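Local coordinates for cysteine protease (Xylella fastidiosa, PDB 3OIS), which probably cleaves peptide bonds as a papain-like cysteine protease and binds uridine-5'-diphosphate, at residues A55-K60 with C197-S202; S202-G207 with R249-R254; S209-W214 with Y271-N276; L240-D245 with D264-M269. One frame throughout, in Å; residues are numbered along the deposited sequence. Where two conformers were deposited one is given.

Contact 1 of 4, residues A55-K60 with C197-S202; sequences AALPPK and CLAVGS
L57 holds CG beside its backbone N (chi1 -60°) and then extends (chi2 164°), a combination that carries its CD2 branch in toward the methyl group of A199 although the first bond of the side chain does not aim there. P58 needs no such reach: its side chain starts out toward the helix, and the ring carbon next to nitrogen makes the nearer touch, P58 CD to A199 CB at 3.9 Å. L57 CD2 stands a little farther off, 4.3 Å from A199 CB. The A199 methyl thus meets two consecutive residues of the extended loop that follows helix 51-55.

A199 lies in the final turn of helix 191-199, where the chain stops in a Schellman motif. G201, with a positive phi of 93°, sends its N back to L198 O at 2.9 Å, and S202 N reaches C197 O at 3.1 Å. The loop touches the last helical turn at A199, just before this cap. L57 also packs on D192, K195 and A196 farther up the same helix.

Between 55-60 and 197-202 themselves the chemistry is entirely apolar and no hydrogen bond crosses. The contact is a small apolar touch at the surface, without directional bonds; the polar bonds of 58-60 go instead to Y244, D245 and D246, at and just past the end of strand 233-245, with K60 and D245 forming a salt bridge.

Contact 2 of 4, residues S202-G207 with R249-R254; sequences SPFVFG and RHFRIR
The hydrophobic core on one side of the antiparallel sheet, in the beta-rich domain of the papain fold, brings F204 and F206 of strand 204-211 up against F251 and I253 of strand 250-254. The two strands are not paired with each other, and no hydrogen bond joins them; the contact is made by side chains reaching over the strand between. The tighter half is F206 with I253. The I253 CG2 methyl sits at the rim of the F206 ring, in its plane, and is shared evenly by two ring carbons: F206 CE1 and F206 CZ are each 4.0 Å from I253 CG2. F206 turns its ring there by placing CG between the backbone N and the carbonyl carbon (chi1 72°), the crowded position, and I253 puts CG1 in the same place, leaving CG2 beside its own N. The two side chains cross at about a right angle. F204 and F251 meet more loosely, F204 CZ lying 4.5 Å from F251 CD1. That carbon of F251 is at the edge of the F204 ring, whereas F204 approaches the F251 ring obliquely.

At its start, strand 250-254 carries a G1 beta bulge in which R249 and H250 both face D245. Strand 233-245 runs between the two segments, and its C241 touches both F204 and F251. I274 of helix 271-274 packs on F204, F206 and F251; the F283 ring meets that of F206 with nearly parallel planes, and L198 of helix 191-199 closes in beside F204 and F251.

Contact 3 of 4, residues S209-W214 with Y271-N276; sequences SVYNSW and YEYISN
The Y273 ring meets the other segment through its hydroxyl end: S209 O and a water both lie at its edge, in the ring plane. The Y211 ring likewise offers an edge, with Y273 OH near its plane and 4.1 Å from Y211 CD2, so neither ring lays a face on the other. Y273 reaches this far because CG is anti to its backbone N (chi1 -164°), and its hydroxyl donates to S209 O at 2.7 Å. The donor stays in the carbonyl plane, with an angle of 160° at the oxygen. The same hydroxyl accepts from the water, 2.7 Å from Y273 OH, and that water in turn takes the Y211 N-H, its oxygen lying 2.8 Å from Y211 N. Gripped by one bond given and one received, the phenol is fixed at its tip and joins S209 O directly, and Y211 N through the water, at the end of strand 204-211.

Y211 is the N-cap of helix 212-215, and W214 N bonds back to Y211 O at 3.1 Å. At the other end, Y271 O receives S275 OG at 2.9 Å and S275 N from opposite faces of its plane.

The tyrosine thus links helix 271-274 to the point where strand 204-211 passes into helix 212-215. F208 and P227 also touch Y273, while I274 turns to F204 and F206 and packs against L194 of helix 191-199.

Contact 4 of 4, residues L240-D245 with D264-M269; sequences LCVGYD and DGYFWM
Apolar contact comes first: V242 and Y266 cross at about a right angle, with a valine methyl at the rim of the phenol ring. V242 CG2 is 3.9 Å from Y266 CE2 and 4.1 Å from Y266 CD2, close to the ring plane. The tyrosine swings its ring toward the valine with CG set beside the backbone N (chi1 -72°).

The second kind is aliphatic carbon against indole. D245 CB approaches the six-membered ring of W268, 4.0 Å from W268 CH2 and 4.1 Å from W268 CZ3, coming in obliquely. The backbone adds to it at longer range, Y244 C lying 4.5 Å from W268 CZ3. D245 thus meets the tryptophan with its methylene, not with its carboxylate.

Polar links across the pair are absent, and the polar ends are served from outside. The carboxylate of D245 makes a salt bridge with K60 and accepts the backbone N-H of E247, and the Y266 hydroxyl bonds to R254. R252 fills the middle, touching V242 and Y266 and making a cation-pi contact with W268.

Strands 240-245 and 266-269 pass 8.7 Å apart at 47° between their N-to-C directions. Both pair antiparallel with strand 250-254, which lies between them, and the side chains meet over it. On the other side of the sheet C241 faces L198 of helix 191-199, and M269 faces F206 and F208.

From the N terminus, contact 1 closes first, returning the end of helix 191-199 to the loop ahead of strand 60-62. S202 then opens contact 2, so the two are in series along the chain. Contact 2 spans strands 204-211 to 250-254; contact 3 starts within that span and closes beyond it, so these two cross. Contact 4 joins strands 233-245 and 266-270, crosses contact 2 and falls wholly within the span of contact 3. Contacts 2 and 4 bridge over adjacent strands of one sheet, contact 3 ties helix 271-274 to the C-terminal end of strand 204-211, and contact 1 packs on contacts 2 and 4 through L198 and is joined to contact 4 by the K60-D245 salt bridge as well.

Contact 1 of 4, residues A55-K60 with C197-S202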
loop_
_atom_site.group_PDB
_atom_site.type_symbol
_atom_site.label_atom_id
_atom_site.label_comp_id
_atom_site.label_asym_id
_atom_site.label_seq_id
_atom_site.Cartn_x
_atom_site.Cartn_y
_atom_site.Cartn_z
ATOM N N ALA A 55 10.617 -19.883 14.845
ATOM C CA ALA A 55 11.747 -20.356 15.663
ATOM C C ALA A 55 13.093 -20.178 15.006
ATOM O O ALA A 55 14.102 -20.137 15.723
ATOM C CB ALA A 55 11.568 -21.847 16.055
ATOM N N ALA A 56 13.101 -20.090 13.671
ATOM C CA ALA A 56 14.321 -20.082 12.899
ATOM C C ALA A 56 14.344 -18.999 11.819
ATOM O O ALA A 56 14.532 -19.279 10.636
ATOM C CB ALA A 56 14.568 -21.477 12.260
ATOM N N LEU A 57 14.175 -17.749 12.249
ATOM C CA LEU A 57 14.180 -16.617 11.305
ATOM C C LEU A 57 15.571 -16.259 10.848
ATOM O O LEU A 57 16.505 -16.177 11.659
ATOM C CB LEU A 57 13.527 -15.364 11.962
ATOM C CG LEU A 57 12.096 -15.552 12.382
ATOM C CD1 LEU A 57 11.596 -14.473 13.370
ATOM C CD2 LEU A 57 11.226 -15.615 11.120
ATOM N N PRO A 58 15.737 -16.030 9.539
ATOM C CA PRO A 58 17.035 -15.599 9.045
ATOM C C PRO A 58 17.333 -14.172 9.473
ATOM O O PRO A 58 16.397 -13.409 9.869
ATOM C CB PRO A 58 16.873 -15.674 7.542
ATOM C CG PRO A 58 15.449 -15.352 7.334
ATOM C CD PRO A 58 14.713 -16.018 8.491
ATOM N N PRO A 59 18.629 -13.790 9.438
ATOM C CA PRO A 59 18.945 -12.430 9.816
ATOM C C PRO A 59 18.493 -11.369 8.810
ATOM O O PRO A 59 18.442 -10.198 9.194
ATOM C CB PRO A 59 20.469 -12.453 9.965
ATOM C CG PRO A 59 20.896 -13.526 9.021
ATOM C CD PRO A 59 19.837 -14.572 9.079
ATOM N N LYS A 60 18.285 -11.740 7.550
ATOM C CA LYS A 60 18.033 -10.767 6.487
ATOM C C LYS A 60 17.156 -11.417 5.401
ATOM O O LYS A 60 17.359 -12.605 4.970
ATOM C CB LYS A 60 19.368 -10.181 5.900
ATOM C CG LYS A 60 19.134 -9.281 4.608
ATOM C CD LYS A 60 20.482 -8.788 3.990
ATOM C CE LYS A 60 20.197 -7.808 2.827
ATOM N NZ LYS A 60 19.900 -6.409 3.369
ATOM N N CYS A 197 6.536 -13.761 7.966
ATOM C CA CYS A 197 5.797 -13.567 6.706
ATOM C C CYS A 197 6.805 -13.389 5.536
ATOM O O CYS A 197 6.717 -14.054 4.483
ATOM C CB CYS A 197 4.888 -12.317 6.839
ATOM S SG CYS A 197 3.743 -12.096 5.479
ATOM N N LEU A 198 7.755 -12.462 5.739
ATOM C CA LEU A 198 8.731 -12.184 4.688
ATOM C C LEU A 198 9.663 -13.410 4.452
ATOM O O LEU A 198 10.097 -13.648 3.310
ATOM C CB LEU A 198 9.542 -10.951 5.092
ATOM C CG LEU A 198 8.724 -9.637 5.114
ATOM C CD1 LEU A 198 9.547 -8.600 5.967
ATOM C CD2 LEU A 198 8.410 -9.145 3.679
ATOM N N ALA A 199 9.994 -14.082 5.544
ATOM C CA ALA A 199 10.868 -15.267 5.459
ATOM C C ALA A 199 10.378 -16.405 4.557
ATOM O O ALA A 199 11.227 -17.177 3.977
ATOM C CB ALA A 199 11.170 -15.799 6.822
ATOM N N VAL A 200 9.081 -16.564 4.433
ATOM C CA VAL A 200 8.552 -17.598 3.591
ATOM C C VAL A 200 8.296 -17.040 2.203
ATOM O O VAL A 200 7.694 -17.704 1.346
ATOM C CB VAL A 200 7.313 -18.317 4.163
ATOM C CG1 VAL A 200 7.571 -18.894 5.563
ATOM C CG2 VAL A 200 6.095 -17.341 4.241
ATOM N N GLY A 201 8.689 -15.779 2.000
ATOM C CA GLY A 201 8.553 -15.155 0.652
ATOM C C GLY A 201 7.286 -14.374 0.363
ATOM O O GLY A 201 6.987 -14.095 -0.824
ATOM N N SER A 202 6.580 -13.980 1.416
ATOM C CA SER A 202 5.351 -13.185 1.245
ATOM C C SER A 202 5.532 -11.711 1.710
ATOM O O SER A 202 5.806 -11.449 2.831
ATOM C CB SER A 202 4.205 -13.818 2.042
ATOM O OG SER A 202 3.974 -15.137 1.639
#

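Contact 2 of 4, residues S202-G207 with R249-R254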
loop_
_atom_site.group_PDB
_atom_site.type_symbol
_atom_site.label_atom_id
_atom_site.label_comp_id
_atom_site.label_asym_id
_atom_site.label_seq_id
_atom_site.Cartn_x
_atom_site.Cartn_y
_atom_site.Cartn_z
ATOM N N SER A 202 6.580 -13.980 1.416
ATOM C CA SER A 202 5.351 -13.185 1.245
ATOM C C SER A 202 5.532 -11.711 1.710
ATOM O O SER A 202 5.806 -11.449 2.831
ATOM C CB SER A 202 4.205 -13.818 2.042
ATOM O OG SER A 202 3.974 -15.137 1.639
ATOM N N PRO A 203 5.394 -10.765 0.812
ATOM C CA PRO A 203 5.336 -9.345 1.213
ATOM C C PRO A 203 4.008 -9.072 1.941
ATOM O O PRO A 203 3.028 -9.813 1.759
ATOM C CB PRO A 203 5.252 -8.619 -0.124
ATOM C CG PRO A 203 5.794 -9.483 -1.024
ATOM C CD PRO A 203 5.178 -10.861 -0.628
ATOM N N PHE A 204 3.973 -7.917 2.648
ATOM C CA PHE A 204 2.669 -7.511 3.233
ATOM C C PHE A 204 2.502 -6.016 3.039
ATOM O O PHE A 204 3.483 -5.291 2.831
ATOM C CB PHE A 204 2.659 -7.903 4.751
ATOM C CG PHE A 204 3.766 -7.319 5.547
ATOM C CD1 PHE A 204 3.673 -6.034 6.099
ATOM C CD2 PHE A 204 4.871 -8.103 5.898
ATOM C CE1 PHE A 204 4.732 -5.492 6.825
ATOM C CE2 PHE A 204 5.930 -7.555 6.717
ATOM C CZ PHE A 204 5.817 -6.262 7.197
ATOM N N VAL A 205 1.242 -5.593 3.041
ATOM C CA VAL A 205 0.932 -4.169 2.968
ATOM C C VAL A 205 0.546 -3.729 4.341
ATOM O O VAL A 205 0.047 -4.535 5.125
ATOM C CB VAL A 205 -0.236 -3.818 2.023
ATOM C CG1 VAL A 205 0.176 -4.041 0.572
ATOM C CG2 VAL A 205 -1.508 -4.559 2.442
ATOM N N PHE A 206 0.884 -2.467 4.646
ATOM C CA PHE A 206 0.452 -1.876 5.906
ATOM C C PHE A 206 0.390 -0.399 5.808
ATOM O O PHE A 206 0.803 0.182 4.805
ATOM C CB PHE A 206 1.383 -2.287 7.048
ATOM C CG PHE A 206 2.731 -1.630 6.998
ATOM C CD1 PHE A 206 3.708 -2.091 6.056
ATOM C CD2 PHE A 206 3.022 -0.564 7.817
ATOM C CE1 PHE A 206 5.005 -1.454 6.040
ATOM C CE2 PHE A 206 4.266 0.109 7.810
ATOM C CZ PHE A 206 5.294 -0.359 6.940
ATOM N N GLY A 207 -0.215 0.212 6.834
ATOM C CA GLY A 207 -0.497 1.639 6.866
ATOM C C GLY A 207 0.357 2.266 7.955
ATOM O O GLY A 207 0.696 1.629 8.980
ATOM N N ARG A 249 18.443 -3.292 11.799
ATOM C CA ARG A 249 17.128 -3.316 12.492
ATOM C C ARG A 249 16.168 -2.334 11.779
ATOM O O ARG A 249 15.546 -1.460 12.390
ATOM C CB ARG A 249 17.271 -3.006 14.004
ATOM C CG ARG A 249 18.107 -4.096 14.789
ATOM C CD ARG A 249 18.330 -3.648 16.260
ATOM N NE ARG A 249 17.033 -3.229 16.829
ATOM C CZ ARG A 249 16.081 -4.043 17.297
ATOM N NH1 ARG A 249 14.926 -3.511 17.726
ATOM N NH2 ARG A 249 16.276 -5.373 17.379
ATOM N N HIS A 250 16.093 -2.510 10.475
ATOM C CA HIS A 250 15.043 -1.816 9.624
ATOM C C HIS A 250 14.344 -2.825 8.718
ATOM O O HIS A 250 14.962 -3.809 8.313
ATOM C CB HIS A 250 15.625 -0.730 8.757
ATOM C CG HIS A 250 16.020 0.524 9.479
ATOM N ND1 HIS A 250 17.024 0.561 10.435
ATOM C CD2 HIS A 250 15.562 1.792 9.359
ATOM C CE1 HIS A 250 17.147 1.804 10.880
ATOM N NE2 HIS A 250 16.292 2.572 10.215
ATOM N N PHE A 251 13.070 -2.581 8.418
ATOM C CA PHE A 251 12.294 -3.245 7.369
ATOM C C PHE A 251 12.395 -2.430 6.100
ATOM O O PHE A 251 12.493 -1.176 6.127
ATOM C CB PHE A 251 10.789 -3.383 7.769
ATOM C CG PHE A 251 10.535 -4.461 8.783
ATOM C CD1 PHE A 251 10.081 -5.700 8.383
ATOM C CD2 PHE A 251 10.712 -4.207 10.105
ATOM C CE1 PHE A 251 9.802 -6.726 9.263
ATOM C CE2 PHE A 251 10.473 -5.259 11.075
ATOM C CZ PHE A 251 10.003 -6.512 10.650
ATOM N N ARG A 252 12.451 -3.141 4.969
ATOM C CA ARG A 252 12.581 -2.463 3.659
ATOM C C ARG A 252 11.194 -2.237 3.086
ATOM O O ARG A 252 10.371 -3.169 3.009
ATOM C CB ARG A 252 13.319 -3.417 2.703
ATOM C CG ARG A 252 13.689 -2.806 1.348
ATOM C CD ARG A 252 14.708 -1.748 1.620
ATOM N NE ARG A 252 15.329 -1.362 0.337
ATOM C CZ ARG A 252 16.240 -0.384 0.210
ATOM N NH1 ARG A 252 16.544 0.434 1.250
ATOM N NH2 ARG A 252 16.840 -0.182 -0.994
ATOM N N ILE A 253 10.926 -0.983 2.720
ATOM C CA ILE A 253 9.589 -0.626 2.180
ATOM C C ILE A 253 9.690 -0.109 0.738
ATOM O O ILE A 253 10.545 0.686 0.418
ATOM C CB ILE A 253 8.812 0.306 3.166
ATOM C CG1 ILE A 253 9.560 1.544 3.415
ATOM C CG2 ILE A 253 8.552 -0.390 4.561
ATOM C CD1 ILE A 253 8.647 2.598 4.096
ATOM N N ARG A 254 8.787 -0.585 -0.120
ATOM C CA ARG A 254 8.577 -0.080 -1.490
ATOM C C ARG A 254 7.655 1.067 -1.381
ATOM O O ARG A 254 6.493 0.924 -0.997
ATOM C CB ARG A 254 7.933 -1.225 -2.248
ATOM C CG ARG A 254 7.653 -0.885 -3.733
ATOM C CD ARG A 254 6.856 -2.037 -4.397
ATOM N NE ARG A 254 6.260 -1.579 -5.613
ATOM C CZ ARG A 254 6.862 -1.523 -6.831
ATOM N NH1 ARG A 254 8.132 -1.954 -6.997
ATOM N NH2 ARG A 254 6.203 -1.049 -7.890
#

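Contact 3 of 4, residues S209-W214 with Y271-N276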
loop_
_atom_site.group_PDB
_atom_site.type_symbol
_atom_site.label_atom_id
_atom_site.label_comp_id
_atom_site.label_asym_id
_atom_site.label_seq_id
_atom_site.Cartn_x
_atom_site.Cartn_y
_atom_site.Cartn_z
ATOM N N SER A 209 1.519 6.236 10.099
ATOM C CA SER A 209 1.493 7.712 10.158
ATOM C C SER A 209 2.807 8.257 9.709
ATOM O O SER A 209 3.865 7.771 10.171
ATOM C CB SER A 209 1.209 8.165 11.589
ATOM O OG SER A 209 -0.141 7.804 11.902
ATOM N N VAL A 210 2.723 9.321 8.942
ATOM C CA VAL A 210 3.908 10.017 8.379
ATOM C C VAL A 210 4.147 11.335 9.092
ATOM O O VAL A 210 3.172 12.078 9.311
ATOM C CB VAL A 210 3.724 10.282 6.866
ATOM C CG1 VAL A 210 4.857 11.191 6.312
ATOM C CG2 VAL A 210 3.598 8.987 6.152
ATOM N N TYR A 211 5.410 11.619 9.525
ATOM C CA TYR A 211 5.706 12.849 10.299
ATOM C C TYR A 211 6.676 13.728 9.500
ATOM O O TYR A 211 7.390 13.230 8.582
ATOM C CB TYR A 211 6.352 12.469 11.644
ATOM C CG TYR A 211 5.322 11.918 12.593
ATOM C CD1 TYR A 211 4.774 12.762 13.594
ATOM C CD2 TYR A 211 4.833 10.631 12.463
ATOM C CE1 TYR A 211 3.852 12.278 14.465
ATOM C CE2 TYR A 211 3.887 10.153 13.337
ATOM C CZ TYR A 211 3.409 10.985 14.339
ATOM O OH TYR A 211 2.415 10.551 15.183
ATOM N N ASN A 212 6.701 15.025 9.863
ATOM C CA ASN A 212 7.555 15.972 9.116
ATOM C C ASN A 212 9.066 15.616 9.298
ATOM O O ASN A 212 9.914 16.086 8.527
ATOM C CB ASN A 212 7.320 17.388 9.633
ATOM C CG ASN A 212 7.924 17.587 11.005
ATOM O OD1 ASN A 212 7.725 16.784 11.908
ATOM N ND2 ASN A 212 8.751 18.630 11.157
ATOM N N SER A 213 9.396 14.780 10.276
ATOM C CA SER A 213 10.838 14.425 10.455
ATOM C C SER A 213 11.364 13.559 9.289
ATOM O O SER A 213 12.608 13.415 9.063
ATOM C CB SER A 213 11.041 13.725 11.763
ATOM O OG SER A 213 10.090 12.717 12.050
ATOM N N TRP A 214 10.439 12.908 8.573
ATOM C CA TRP A 214 10.828 12.184 7.328
ATOM C C TRP A 214 10.555 13.052 6.056
ATOM O O TRP A 214 11.441 13.215 5.199
ATOM C CB TRP A 214 10.040 10.840 7.271
ATOM C CG TRP A 214 10.381 9.984 6.076
ATOM C CD1 TRP A 214 11.628 9.862 5.455
ATOM C CD2 TRP A 214 9.474 9.186 5.339
ATOM N NE1 TRP A 214 11.527 8.970 4.389
ATOM C CE2 TRP A 214 10.217 8.517 4.311
ATOM C CE3 TRP A 214 8.100 8.876 5.482
ATOM C CZ2 TRP A 214 9.596 7.636 3.403
ATOM C CZ3 TRP A 214 7.523 8.005 4.657
ATOM C CH2 TRP A 214 8.227 7.383 3.579
ATOM N N TYR A 271 12.706 -1.052 13.121
ATOM C CA TYR A 271 11.898 -1.984 13.881
ATOM C C TYR A 271 10.984 -1.340 14.905
ATOM O O TYR A 271 9.828 -1.752 15.054
ATOM C CB TYR A 271 12.855 -2.948 14.628
ATOM C CG TYR A 271 13.492 -3.983 13.714
ATOM C CD1 TYR A 271 13.378 -3.930 12.309
ATOM C CD2 TYR A 271 14.276 -5.003 14.240
ATOM C CE1 TYR A 271 13.998 -4.899 11.503
ATOM C CE2 TYR A 271 14.932 -5.983 13.395
ATOM C CZ TYR A 271 14.791 -5.918 12.044
ATOM O OH TYR A 271 15.410 -6.859 11.206
ATOM N N GLU A 272 11.487 -0.308 15.594
ATOM C CA GLU A 272 10.689 0.363 16.664
ATOM C C GLU A 272 9.540 1.203 16.063
ATOM O O GLU A 272 8.583 1.570 16.782
ATOM C CB GLU A 272 11.609 1.312 17.464
ATOM C CG GLU A 272 12.854 0.685 18.192
ATOM C CD GLU A 272 14.096 0.325 17.288
ATOM O OE1 GLU A 272 15.051 -0.299 17.861
ATOM O OE2 GLU A 272 14.144 0.616 16.030
ATOM N N TYR A 273 9.644 1.532 14.791
ATOM C CA TYR A 273 8.589 2.306 14.150
ATOM C C TYR A 273 7.474 1.320 13.775
ATOM O O TYR A 273 6.313 1.485 14.188
ATOM C CB TYR A 273 9.205 2.974 12.929
ATOM C CG TYR A 273 8.397 4.125 12.305
ATOM C CD1 TYR A 273 9.045 5.328 12.071
ATOM C CD2 TYR A 273 7.020 4.023 11.972
ATOM C CE1 TYR A 273 8.420 6.369 11.490
ATOM C CE2 TYR A 273 6.334 5.139 11.433
ATOM C CZ TYR A 273 7.061 6.291 11.146
ATOM O OH TYR A 273 6.464 7.417 10.612
ATOM N N ILE A 274 7.811 0.293 12.981
ATOM C CA ILE A 274 6.777 -0.614 12.504
ATOM C C ILE A 274 6.018 -1.365 13.618
ATOM O O ILE A 274 4.839 -1.717 13.439
ATOM C CB ILE A 274 7.393 -1.617 11.466
ATOM C CG1 ILE A 274 6.320 -2.109 10.496
ATOM C CG2 ILE A 274 8.141 -2.743 12.253
ATOM C CD1 ILE A 274 6.916 -2.916 9.208
ATOM N N SER A 275 6.680 -1.613 14.743
ATOM C CA SER A 275 6.082 -2.388 15.819
ATOM C C SER A 275 5.297 -1.526 16.796
ATOM O O SER A 275 4.669 -2.081 17.656
ATOM C CB SER A 275 7.211 -3.171 16.545
ATOM O OG SER A 275 8.025 -2.284 17.283
ATOM N N ASN A 276 5.335 -0.197 16.620
ATOM C CA ASN A 276 4.575 0.731 17.459
ATOM C C ASN A 276 3.098 0.838 17.014
ATOM O O ASN A 276 2.812 1.265 15.900
ATOM C CB ASN A 276 5.284 2.091 17.520
ATOM C CG ASN A 276 4.685 3.024 18.579
ATOM O OD1 ASN A 276 3.536 2.896 18.923
ATOM N ND2 ASN A 276 5.504 3.933 19.138
HETATM O O HOH W 1 7.405 9.595 9.316
#

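Contact 4 of 4, residues L240-D245 with D264-M269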
loop_
_atom_site.group_PDB
_atom_site.type_symbol
_atom_site.label_atom_id
_atom_site.label_comp_id
_atom_site.label_asym_id
_atom_site.label_seq_id
_atom_site.Cartn_x
_atom_site.Cartn_y
_atom_site.Cartn_z
ATOM N N LEU A 240 3.992 -1.373 0.462
ATOM C CA LEU A 240 4.320 -2.811 0.482
ATOM C C LEU A 240 5.687 -2.991 1.191
ATOM O O LEU A 240 6.688 -2.328 0.826
ATOM C CB LEU A 240 4.401 -3.336 -0.971
ATOM C CG LEU A 240 4.625 -4.880 -1.054
ATOM C CD1 LEU A 240 3.241 -5.575 -0.819
ATOM C CD2 LEU A 240 5.195 -5.217 -2.473
ATOM N N CYS A 241 5.762 -3.897 2.182
ATOM C CA CYS A 241 7.028 -4.202 2.799
ATOM C C CYS A 241 7.670 -5.432 2.143
ATOM O O CYS A 241 7.016 -6.412 1.911
ATOM C CB CYS A 241 6.769 -4.514 4.297
ATOM S SG CYS A 241 8.300 -4.927 5.188
ATOM N N VAL A 242 8.952 -5.349 1.845
ATOM C CA VAL A 242 9.541 -6.439 1.027
ATOM C C VAL A 242 10.720 -7.045 1.663
ATOM O O VAL A 242 11.419 -7.849 1.025
ATOM C CB VAL A 242 10.006 -5.859 -0.406
ATOM C CG1 VAL A 242 8.765 -5.352 -1.198
ATOM C CG2 VAL A 242 11.043 -4.711 -0.280
ATOM N N GLY A 243 11.013 -6.749 2.910
ATOM C CA GLY A 243 12.243 -7.319 3.507
ATOM C C GLY A 243 12.636 -6.718 4.823
ATOM O O GLY A 243 11.943 -5.866 5.381
ATOM N N TYR A 244 13.685 -7.269 5.451
ATOM C CA TYR A 244 14.214 -6.708 6.689
ATOM C C TYR A 244 15.708 -7.026 6.831
ATOM O O TYR A 244 16.202 -7.882 6.119
ATOM C CB TYR A 244 13.472 -7.284 7.913
ATOM C CG TYR A 244 13.594 -8.797 8.123
ATOM C CD1 TYR A 244 12.641 -9.701 7.672
ATOM C CD2 TYR A 244 14.679 -9.274 8.838
ATOM C CE1 TYR A 244 12.779 -11.086 7.909
ATOM C CE2 TYR A 244 14.819 -10.620 9.103
ATOM C CZ TYR A 244 13.862 -11.510 8.659
ATOM O OH TYR A 244 14.008 -12.881 8.930
ATOM N N ASP A 245 16.386 -6.307 7.709
ATOM C CA ASP A 245 17.816 -6.545 7.896
ATOM C C ASP A 245 18.123 -6.363 9.345
ATOM O O ASP A 245 18.148 -5.216 9.850
ATOM C CB ASP A 245 18.679 -5.649 6.985
ATOM C CG ASP A 245 20.133 -6.156 6.911
ATOM O OD1 ASP A 245 20.511 -6.912 7.814
ATOM O OD2 ASP A 245 20.844 -5.899 5.931
ATOM N N ASP A 264 16.161 4.189 -5.187
ATOM C CA ASP A 264 15.299 3.778 -6.298
ATOM C C ASP A 264 13.868 3.641 -5.863
ATOM O O ASP A 264 13.154 2.760 -6.317
ATOM C CB ASP A 264 15.740 2.452 -6.909
ATOM C CG ASP A 264 16.287 2.617 -8.261
ATOM O OD1 ASP A 264 15.611 3.252 -9.138
ATOM O OD2 ASP A 264 17.426 2.124 -8.411
ATOM N N GLY A 265 13.465 4.527 -4.976
ATOM C CA GLY A 265 12.041 4.486 -4.554
ATOM C C GLY A 265 11.809 3.679 -3.286
ATOM O O GLY A 265 10.659 3.632 -2.782
ATOM N N TYR A 266 12.825 2.993 -2.771
ATOM C CA TYR A 266 12.706 2.193 -1.555
ATOM C C TYR A 266 13.293 2.911 -0.308
ATOM O O TYR A 266 14.228 3.775 -0.417
ATOM C CB TYR A 266 13.448 0.839 -1.710
ATOM C CG TYR A 266 12.714 -0.103 -2.659
ATOM C CD1 TYR A 266 12.723 0.106 -4.095
ATOM C CD2 TYR A 266 11.957 -1.171 -2.167
ATOM C CE1 TYR A 266 12.053 -0.758 -4.937
ATOM C CE2 TYR A 266 11.250 -2.017 -3.057
ATOM C CZ TYR A 266 11.269 -1.777 -4.409
ATOM O OH TYR A 266 10.566 -2.603 -5.222
ATOM N N PHE A 267 12.782 2.552 0.862
ATOM C CA PHE A 267 13.227 3.145 2.136
ATOM C C PHE A 267 13.383 2.081 3.202
ATOM O O PHE A 267 12.985 0.903 3.006
ATOM C CB PHE A 267 12.175 4.187 2.604
ATOM C CG PHE A 267 12.054 5.374 1.695
ATOM C CD1 PHE A 267 11.220 5.369 0.551
ATOM C CD2 PHE A 267 12.744 6.560 2.033
ATOM C CE1 PHE A 267 11.097 6.570 -0.271
ATOM C CE2 PHE A 267 12.609 7.755 1.266
ATOM C CZ PHE A 267 11.803 7.760 0.098
ATOM N N TRP A 268 13.985 2.465 4.324
ATOM C CA TRP A 268 14.157 1.609 5.480
ATOM C C TRP A 268 13.396 2.189 6.636
ATOM O O TRP A 268 13.547 3.410 6.946
ATOM C CB TRP A 268 15.624 1.605 5.925
ATOM C CG TRP A 268 16.623 0.790 5.052
ATOM C CD1 TRP A 268 17.734 1.298 4.395
ATOM C CD2 TRP A 268 16.688 -0.647 4.896
ATOM N NE1 TRP A 268 18.456 0.271 3.806
ATOM C CE2 TRP A 268 17.824 -0.921 4.064
ATOM C CE3 TRP A 268 15.863 -1.715 5.304
ATOM C CZ2 TRP A 268 18.141 -2.205 3.643
ATOM C CZ3 TRP A 268 16.243 -3.006 4.948
ATOM C CH2 TRP A 268 17.346 -3.227 4.090
ATOM N N MET A 269 12.568 1.339 7.267
ATOM C CA MET A 269 11.743 1.731 8.398
ATOM C C MET A 269 12.269 1.007 9.666
ATOM O O MET A 269 12.322 -0.185 9.659
ATOM C CB MET A 269 10.259 1.314 8.212
ATOM C CG MET A 269 9.424 1.734 9.459
ATOM S SD MET A 269 7.618 1.412 9.147
ATOM C CE MET A 269 7.215 2.865 8.139
#